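Local coordinates for protein trichothecene 3-O-acetyltransferase (PDB 2RKT) that transfers an acetyl group from acetyl-CoA to the 3-hydroxyl of trichothecene toxins such as deoxynivalenol and T-2, at residues Q45-F50 and D81-V86; K174-D179 and Y389-G394. One frame throughout, in Å; residues are numbered along the deposited sequence.

In the fold
Both contacts join helices packed on the five-stranded mixed sheet of the BAHD fold to segments leading into its edge strands, on the same side of the chain's centre, with their own centres about 13 Å apart. Contact 1 sets helix 36-53 against the lead-in to edge strand 85-89; contact 2 ties the end of helix 162-176 to the loop before edge strand 400-402. Helix 36-53 meets helix 162-176 and the turn after it: R49 NH1 lies 2.7 Å from D179 O, a probable hydrogen bond, and G46 O packs 3.4 Å from A175 CB. The HXXXD motif, catalytic in BAHD enzymes, immediately precedes helix 162-176, and contact 2 lies at the opposite end of that helix.

Contact 1 of 2, residues Q45-F50 and D81-V86; sequences QGLKRF and DVPRVV
K48 and V82 bring the backbones nearest, with K48 CA 5.9 Å from V82 CA, where helix 36-53 passes the extended segment that becomes edge strand 85-89. The helix keeps its own backbone bonds here, R49 N to Q45 O and F50 N to G46 O. L47 does most of the work. Its CG stands beside the backbone N (chi1 -83°), which carries the two methyls out over the strand's approach: L47 CD2 rests on the proline ring, 4.0 Å from P83 CG, while L47 CD1 lies 4.0 Å from P83 O. CD1 also faces V85 CG2, though the modelled separation is too short to be trusted. Leucine suits this position because its branched end also reaches L140 and L172. Proline offers a rigid apolar surface, and its ring touches I138 of the sheet. At the solvent margin V82 CG1 sits 3.8 Å from K48 CA, and the extended lysine leads its amine away toward a weak, long ion pair with E52. Cohesion between the two segments therefore rests on van der Waals contact of apolar groups, with no polar pair across them; directional bonding comes from neighbours, such as the backbone bonds of R84 and V86 to L140.

Contact 2 of 2, residues K174-D179 and Y389-G394; sequences KACRND and YDFGLG
R177 grips D390 side-on in a two-pronged salt bridge, NE to OD1 at 2.8 Å (162°) and NH1 to OD2 at 2.9 Å. D390 opens this chain's DFG, its version of the DFGWG motif of BAHD acyltransferases. Both carboxylate oxygens are met on their syn sides, the flat groups turned 33° apart. A bend at chi3 (-68°) swings the guanidinium across the aspartate, where R177 NH2 also binds D179 OD2 at 2.8 Å. On its anti side D390 OD1 accepts G392 N at 3.0 Å, closing an Asx turn inside the type I' turn from D390 to L393. R177, G392 N and K397, which bonds OD2, hold the D390 carboxylate in place, and the two cations probably favour its ionised form. Arginine suits this place just past helix 162-176: its long side chain and several N-H groups link D390 and D179. G392, at positive phi and with no side chain to collide with C176 O or R177, lets R177 CA and G392 CA close to 3.9 Å. Toward the sheet, the F391 ring packs on L26, L151 and L172; F391 N bonds S173 OG. C176 CB packs 4.0 Å from F391 CB, and C176 SG lies at the ring's edge, 4.2 Å from F391 CD2.

Contact 1 of 2, residues Q45-F50 and D81-V86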
ATOM      1  N   GLN A  45      -6.162 -16.599 -19.564  1.00 17.44           N
ATOM      2  CA  GLN A  45      -6.198 -15.948 -20.900  1.00 17.73           C
ATOM      3  C   GLN A  45      -5.897 -14.457 -20.800  1.00 16.60           C
ATOM      4  O   GLN A  45      -5.208 -13.877 -21.660  1.00 16.23           O
ATOM      5  CB  GLN A  45      -7.554 -16.165 -21.590  1.00 18.08           C
ATOM      6  CG  GLN A  45      -7.630 -15.597 -23.036  1.00 21.40           C
ATOM      7  CD  GLN A  45      -6.376 -15.922 -23.920  1.00 28.82           C
ATOM      8  OE1 GLN A  45      -5.969 -17.096 -24.082  1.00 31.05           O
ATOM      9  NE2 GLN A  45      -5.755 -14.872 -24.462  1.00 29.02           N
ATOM     10  N   GLY A  46      -6.435 -13.810 -19.766  1.00 14.97           N
ATOM     11  CA  GLY A  46      -6.199 -12.394 -19.614  1.00 14.96           C
ATOM     12  C   GLY A  46      -4.736 -12.126 -19.278  1.00 15.19           C
ATOM     13  O   GLY A  46      -4.131 -11.173 -19.765  1.00 14.92           O
ATOM     14  N   LEU A  47      -4.169 -12.955 -18.412  1.00 15.59           N
ATOM     15  CA  LEU A  47      -2.764 -12.811 -18.057  1.00 16.68           C
ATOM     16  C   LEU A  47      -1.832 -13.028 -19.238  1.00 17.14           C
ATOM     17  O   LEU A  47      -0.780 -12.420 -19.318  1.00 17.23           O
ATOM     18  CB  LEU A  47      -2.380 -13.809 -17.007  1.00 16.90           C
ATOM     19  CG  LEU A  47      -2.674 -13.480 -15.552  1.00 19.95           C
ATOM     20  CD1 LEU A  47      -2.423 -14.787 -14.796  1.00 19.14           C
ATOM     21  CD2 LEU A  47      -1.746 -12.363 -15.095  1.00 18.78           C
ATOM     22  N   LYS A  48      -2.210 -13.949 -20.119  1.00 16.61           N
ATOM     23  CA  LYS A  48      -1.428 -14.261 -21.321  1.00 16.73           C
ATOM     24  C   LYS A  48      -1.491 -13.066 -22.267  1.00 15.75           C
ATOM     25  O   LYS A  48      -0.489 -12.575 -22.723  1.00 15.26           O
ATOM     26  CB  LYS A  48      -2.006 -15.535 -21.986  1.00 16.09           C
ATOM     27  CG  LYS A  48      -1.317 -15.874 -23.313  1.00 18.13           C
ATOM     28  CD  LYS A  48      -1.876 -17.192 -23.894  1.00 18.73           C
ATOM     29  CE  LYS A  48      -0.977 -17.722 -25.004  1.00 22.95           C
ATOM     30  NZ  LYS A  48      -1.534 -17.205 -26.288  1.00 24.66           N
ATOM     31  N   ARG A  49      -2.696 -12.592 -22.533  1.00 15.58           N
ATOM     32  CA  ARG A  49      -2.899 -11.381 -23.313  1.00 16.53           C
ATOM     33  C   ARG A  49      -2.085 -10.168 -22.790  1.00 16.03           C
ATOM     34  O   ARG A  49      -1.492  -9.424 -23.553  1.00 15.82           O
ATOM     35  CB  ARG A  49      -4.404 -10.983 -23.330  1.00 15.43           C
ATOM     36  CG  ARG A  49      -4.618  -9.775 -24.233  1.00 16.54           C
ATOM     37  CD  ARG A  49      -6.081  -9.294 -24.282  1.00 17.41           C
ATOM     38  NE  ARG A  49      -6.150  -7.948 -24.828  1.00 18.09           N
ATOM     39  CZ  ARG A  49      -7.130  -7.060 -24.627  1.00 19.38           C
ATOM     40  NH1 ARG A  49      -7.060  -5.855 -25.194  1.00 16.46           N
ATOM     41  NH2 ARG A  49      -8.161  -7.345 -23.856  1.00 20.58           N
ATOM     42  N   PHE A  50      -2.141  -9.947 -21.482  1.00 15.70           N
ATOM     43  CA  PHE A  50      -1.498  -8.799 -20.874  1.00 16.45           C
ATOM     44  C   PHE A  50       0.011  -8.950 -21.053  1.00 15.53           C
ATOM     45  O   PHE A  50       0.664  -8.017 -21.489  1.00 16.53           O
ATOM     46  CB  PHE A  50      -1.914  -8.731 -19.395  1.00 15.81           C
ATOM     47  CG  PHE A  50      -1.501  -7.452 -18.653  1.00 18.39           C
ATOM     48  CD1 PHE A  50      -1.443  -7.468 -17.259  1.00 20.56           C
ATOM     49  CD2 PHE A  50      -1.135  -6.275 -19.325  1.00 18.45           C
ATOM     50  CE1 PHE A  50      -1.070  -6.341 -16.535  1.00 19.17           C
ATOM     51  CE2 PHE A  50      -0.750  -5.150 -18.620  1.00 20.74           C
ATOM     52  CZ  PHE A  50      -0.726  -5.186 -17.180  1.00 17.17           C
ATOM     53  N   ASP A  81       7.154 -16.877 -18.842  1.00 21.67           N
ATOM     54  CA  ASP A  81       6.358 -16.430 -20.006  1.00 22.29           C
ATOM     55  C   ASP A  81       5.201 -15.538 -19.585  1.00 21.93           C
ATOM     56  O   ASP A  81       4.987 -14.476 -20.163  1.00 22.10           O
ATOM     57  CB  ASP A  81       5.831 -17.634 -20.853  1.00 23.02           C
ATOM     58  CG  ASP A  81       6.942 -18.409 -21.536  0.50 21.26           C
ATOM     59  OD1 ASP A  81       8.108 -17.951 -21.559  0.50 20.73           O
ATOM     60  OD2 ASP A  81       6.635 -19.510 -22.031  0.50 23.72           O
ATOM     61  N   VAL A  82       4.474 -15.966 -18.557  1.00 21.85           N
ATOM     62  CA  VAL A  82       3.369 -15.190 -18.010  1.00 21.53           C
ATOM     63  C   VAL A  82       3.665 -14.987 -16.527  1.00 21.54           C
ATOM     64  O   VAL A  82       4.500 -15.715 -15.965  1.00 21.47           O
ATOM     65  CB  VAL A  82       2.007 -15.896 -18.243  1.00 21.50           C
ATOM     66  CG1 VAL A  82       1.609 -15.842 -19.759  1.00 20.17           C
ATOM     67  CG2 VAL A  82       2.045 -17.375 -17.694  1.00 22.69           C
ATOM     68  N   PRO A  83       2.993 -14.017 -15.880  1.00 21.98           N
ATOM     69  CA  PRO A  83       3.075 -13.979 -14.401  1.00 22.28           C
ATOM     70  C   PRO A  83       2.402 -15.243 -13.859  1.00 22.66           C
ATOM     71  O   PRO A  83       1.404 -15.710 -14.434  1.00 22.44           O
ATOM     72  CB  PRO A  83       2.233 -12.759 -14.045  1.00 21.47           C
ATOM     73  CG  PRO A  83       2.221 -11.956 -15.341  1.00 22.98           C
ATOM     74  CD  PRO A  83       2.089 -12.962 -16.386  1.00 20.78           C
ATOM     75  N   ARG A  84       2.946 -15.783 -12.774  1.00 23.78           N
ATOM     76  CA  ARG A  84       2.435 -16.995 -12.112  0.50 23.91           C
ATOM     77  C   ARG A  84       1.115 -16.712 -11.354  1.00 24.02           C
ATOM     78  O   ARG A  84       1.079 -15.770 -10.514  1.00 23.28           O
ATOM     79  CB  ARG A  84       3.473 -17.491 -11.075  0.50 24.37           C
ATOM     80  CG  ARG A  84       4.920 -17.696 -11.578  0.50 24.74           C
ATOM     81  CD  ARG A  84       5.889 -18.105 -10.449  0.50 24.49           C
ATOM     82  NE  ARG A  84       7.024 -18.906 -10.931  0.50 25.06           N
ATOM     83  CZ  ARG A  84       8.006 -19.399 -10.168  0.50 24.42           C
ATOM     84  NH1 ARG A  84       8.029 -19.171  -8.861  0.50 23.77           N
ATOM     85  NH2 ARG A  84       8.980 -20.114 -10.721  0.50 24.01           N
ATOM     86  N   VAL A  85       0.075 -17.526 -11.598  1.00 23.13           N
ATOM     87  CA  VAL A  85      -1.104 -17.611 -10.728  1.00 23.14           C
ATOM     88  C   VAL A  85      -1.015 -18.939  -9.989  1.00 22.65           C
ATOM     89  O   VAL A  85      -0.795 -19.976 -10.620  1.00 23.52           O
ATOM     90  CB  VAL A  85      -2.456 -17.735 -11.468  1.00 24.15           C
ATOM     91  CG1 VAL A  85      -3.595 -17.214 -10.558  1.00 22.51           C
ATOM     92  CG2 VAL A  85      -2.430 -17.076 -12.796  1.00 24.03           C
ATOM     93  N   VAL A  86      -1.190 -18.908  -8.678  1.00 19.82           N
ATOM     94  CA  VAL A  86      -1.366 -20.116  -7.872  1.00 19.18           C
ATOM     95  C   VAL A  86      -2.860 -20.241  -7.701  1.00 18.10           C
ATOM     96  O   VAL A  86      -3.531 -19.257  -7.384  1.00 17.99           O
ATOM     97  CB  VAL A  86      -0.763 -19.940  -6.461  1.00 18.99           C
ATOM     98  CG1 VAL A  86      -0.982 -21.206  -5.578  1.00 19.30           C
ATOM     99  CG2 VAL A  86       0.696 -19.562  -6.544  1.00 20.08           C
TER

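Contact 2 of 2, residues K174-D179 and Y389-G394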
ATOM      1  N   LYS A 174      -9.081  -5.279 -17.568  1.00 13.27           N
ATOM      2  CA  LYS A 174      -9.304  -5.022 -19.011  1.00 14.17           C
ATOM      3  C   LYS A 174      -8.930  -6.202 -19.955  1.00 14.18           C
ATOM      4  O   LYS A 174      -9.742  -6.607 -20.810  1.00 14.32           O
ATOM      5  CB  LYS A 174      -8.535  -3.747 -19.434  1.00 13.64           C
ATOM      6  CG  LYS A 174      -9.035  -2.491 -18.682  1.00 15.75           C
ATOM      7  CD  LYS A 174      -8.622  -1.242 -19.447  1.00 21.67           C
ATOM      8  N   ALA A 175      -7.685  -6.677 -19.842  1.00 14.39           N
ATOM      9  CA  ALA A 175      -7.192  -7.884 -20.573  1.00 15.15           C
ATOM     10  C   ALA A 175      -8.113  -9.101 -20.453  1.00 16.23           C
ATOM     11  O   ALA A 175      -8.510  -9.705 -21.462  1.00 16.94           O
ATOM     12  CB  ALA A 175      -5.732  -8.229 -20.154  1.00 14.07           C
ATOM     13  N   CYS A 176      -8.443  -9.470 -19.221  1.00 16.02           N
ATOM     14  CA  CYS A 176      -9.342 -10.588 -18.956  1.00 15.70           C
ATOM     15  C   CYS A 176     -10.747 -10.379 -19.498  1.00 16.02           C
ATOM     16  O   CYS A 176     -11.437 -11.345 -19.847  1.00 15.88           O
ATOM     17  CB  CYS A 176      -9.474 -10.746 -17.426  1.00 16.30           C
ATOM     18  SG  CYS A 176      -8.032 -11.323 -16.572  1.00 14.41           S
ATOM     19  N   ARG A 177     -11.217  -9.123 -19.518  1.00 15.97           N
ATOM     20  CA  ARG A 177     -12.609  -8.844 -19.891  1.00 14.87           C
ATOM     21  C   ARG A 177     -12.809  -8.394 -21.337  1.00 16.27           C
ATOM     22  O   ARG A 177     -13.918  -7.921 -21.710  1.00 15.78           O
ATOM     23  CB  ARG A 177     -13.263  -7.879 -18.882  1.00 15.73           C
ATOM     24  CG  ARG A 177     -12.900  -6.388 -19.075  1.00 12.73           C
ATOM     25  CD  ARG A 177     -13.003  -5.644 -17.761  1.00 12.09           C
ATOM     26  NE  ARG A 177     -14.388  -5.539 -17.299  1.00 11.24           N
ATOM     27  CZ  ARG A 177     -15.247  -4.568 -17.616  1.00  9.89           C
ATOM     28  NH1 ARG A 177     -16.457  -4.592 -17.091  1.00  9.57           N
ATOM     29  NH2 ARG A 177     -14.905  -3.555 -18.408  1.00 15.48           N
ATOM     30  N   ASN A 178     -11.746  -8.570 -22.138  1.00 17.03           N
ATOM     31  CA  ASN A 178     -11.696  -8.239 -23.579  1.00 17.70           C
ATOM     32  C   ASN A 178     -11.949  -6.760 -23.897  1.00 17.29           C
ATOM     33  O   ASN A 178     -12.601  -6.407 -24.897  1.00 16.63           O
ATOM     34  CB  ASN A 178     -12.619  -9.155 -24.411  1.00 19.36           C
ATOM     35  CG  ASN A 178     -12.425 -10.632 -24.115  1.00 22.94           C
ATOM     36  OD1 ASN A 178     -11.350 -11.173 -24.321  1.00 28.27           O
ATOM     37  ND2 ASN A 178     -13.482 -11.294 -23.604  1.00 28.34           N
ATOM     38  N   ASP A 179     -11.413  -5.877 -23.057  1.00 16.72           N
ATOM     39  CA  ASP A 179     -11.532  -4.430 -23.323  1.00 15.94           C
ATOM     40  C   ASP A 179     -10.353  -4.116 -24.222  1.00 16.03           C
ATOM     41  O   ASP A 179      -9.303  -4.769 -24.122  1.00 14.09           O
ATOM     42  CB  ASP A 179     -11.410  -3.596 -22.039  1.00 15.17           C
ATOM     43  CG  ASP A 179     -12.675  -3.562 -21.213  1.00 18.65           C
ATOM     44  OD1 ASP A 179     -13.775  -3.606 -21.773  1.00 17.06           O
ATOM     45  OD2 ASP A 179     -12.574  -3.441 -19.972  1.00 18.06           O
ATOM     46  N   TYR A 389     -13.022  -3.637 -10.592  1.00 15.69           N
ATOM     47  CA  TYR A 389     -12.452  -4.706 -11.415  1.00 15.18           C
ATOM     48  C   TYR A 389     -13.155  -6.036 -11.266  1.00 14.99           C
ATOM     49  O   TYR A 389     -13.197  -6.610 -10.173  1.00 13.27           O
ATOM     50  CB  TYR A 389     -10.946  -4.838 -11.231  1.00 15.08           C
ATOM     51  CG  TYR A 389     -10.220  -3.531 -11.227  1.00 15.12           C
ATOM     52  CD1 TYR A 389      -9.033  -3.386 -10.477  1.00 14.96           C
ATOM     53  CD2 TYR A 389     -10.674  -2.439 -11.988  1.00 14.30           C
ATOM     54  CE1 TYR A 389      -8.336  -2.188 -10.454  1.00 14.04           C
ATOM     55  CE2 TYR A 389     -10.017  -1.202 -11.905  1.00 16.15           C
ATOM     56  CZ  TYR A 389      -8.830  -1.099 -11.154  1.00 16.00           C
ATOM     57  OH  TYR A 389      -8.156   0.104 -11.045  1.00 16.42           O
ATOM     58  N   ASP A 390     -13.729  -6.505 -12.367  1.00 14.37           N
ATOM     59  CA  ASP A 390     -14.414  -7.814 -12.405  1.00 14.98           C
ATOM     60  C   ASP A 390     -13.560  -8.906 -13.109  1.00 15.67           C
ATOM     61  O   ASP A 390     -13.838 -10.094 -12.956  1.00 16.49           O
ATOM     62  CB  ASP A 390     -15.811  -7.669 -13.034  1.00 14.25           C
ATOM     63  CG  ASP A 390     -15.776  -6.949 -14.386  1.00 14.90           C
ATOM     64  OD1 ASP A 390     -14.937  -7.317 -15.252  1.00 13.63           O
ATOM     65  OD2 ASP A 390     -16.580  -5.984 -14.575  1.00 12.72           O
ATOM     66  N   PHE A 391     -12.527  -8.492 -13.863  1.00 15.82           N
ATOM     67  CA  PHE A 391     -11.636  -9.439 -14.587  1.00 15.09           C
ATOM     68  C   PHE A 391     -12.416 -10.349 -15.554  1.00 15.08           C
ATOM     69  O   PHE A 391     -11.975 -11.448 -15.853  1.00 14.99           O
ATOM     70  CB  PHE A 391     -10.747 -10.286 -13.645  1.00 14.08           C
ATOM     71  CG  PHE A 391      -9.869  -9.454 -12.719  1.00 13.65           C
ATOM     72  CD1 PHE A 391     -10.335  -9.095 -11.471  1.00 13.74           C
ATOM     73  CD2 PHE A 391      -8.595  -9.048 -13.099  1.00 12.53           C
ATOM     74  CE1 PHE A 391      -9.575  -8.302 -10.603  1.00 15.71           C
ATOM     75  CE2 PHE A 391      -7.804  -8.254 -12.231  1.00 14.03           C
ATOM     76  CZ  PHE A 391      -8.311  -7.881 -10.991  1.00 14.32           C
ATOM     77  N   GLY A 392     -13.554  -9.873 -16.049  1.00 14.79           N
ATOM     78  CA  GLY A 392     -14.374 -10.672 -16.989  1.00 14.06           C
ATOM     79  C   GLY A 392     -14.822 -12.008 -16.409  1.00 14.46           C
ATOM     80  O   GLY A 392     -15.192 -12.905 -17.160  1.00 14.64           O
ATOM     81  N   LEU A 393     -14.822 -12.137 -15.073  1.00 14.73           N
ATOM     82  CA  LEU A 393     -15.140 -13.449 -14.393  1.00 14.51           C
ATOM     83  C   LEU A 393     -16.606 -13.840 -14.270  1.00 14.14           C
ATOM     84  O   LEU A 393     -16.933 -15.022 -13.960  1.00 15.88           O
ATOM     85  CB  LEU A 393     -14.440 -13.552 -13.028  1.00 14.60           C
ATOM     86  CG  LEU A 393     -12.900 -13.440 -12.993  1.00 13.57           C
ATOM     87  CD1 LEU A 393     -12.342 -13.599 -11.586  1.00 16.02           C
ATOM     88  CD2 LEU A 393     -12.199 -14.453 -13.907  1.00 14.45           C
ATOM     89  N   GLY A 394     -17.487 -12.888 -14.533  1.00 13.61           N
ATOM     90  CA  GLY A 394     -18.948 -13.103 -14.446  1.00 12.49           C
ATOM     91  C   GLY A 394     -19.455 -13.151 -13.014  1.00 13.45           C
ATOM     92  O   GLY A 394     -20.588 -13.587 -12.764  1.00 14.67           O
TER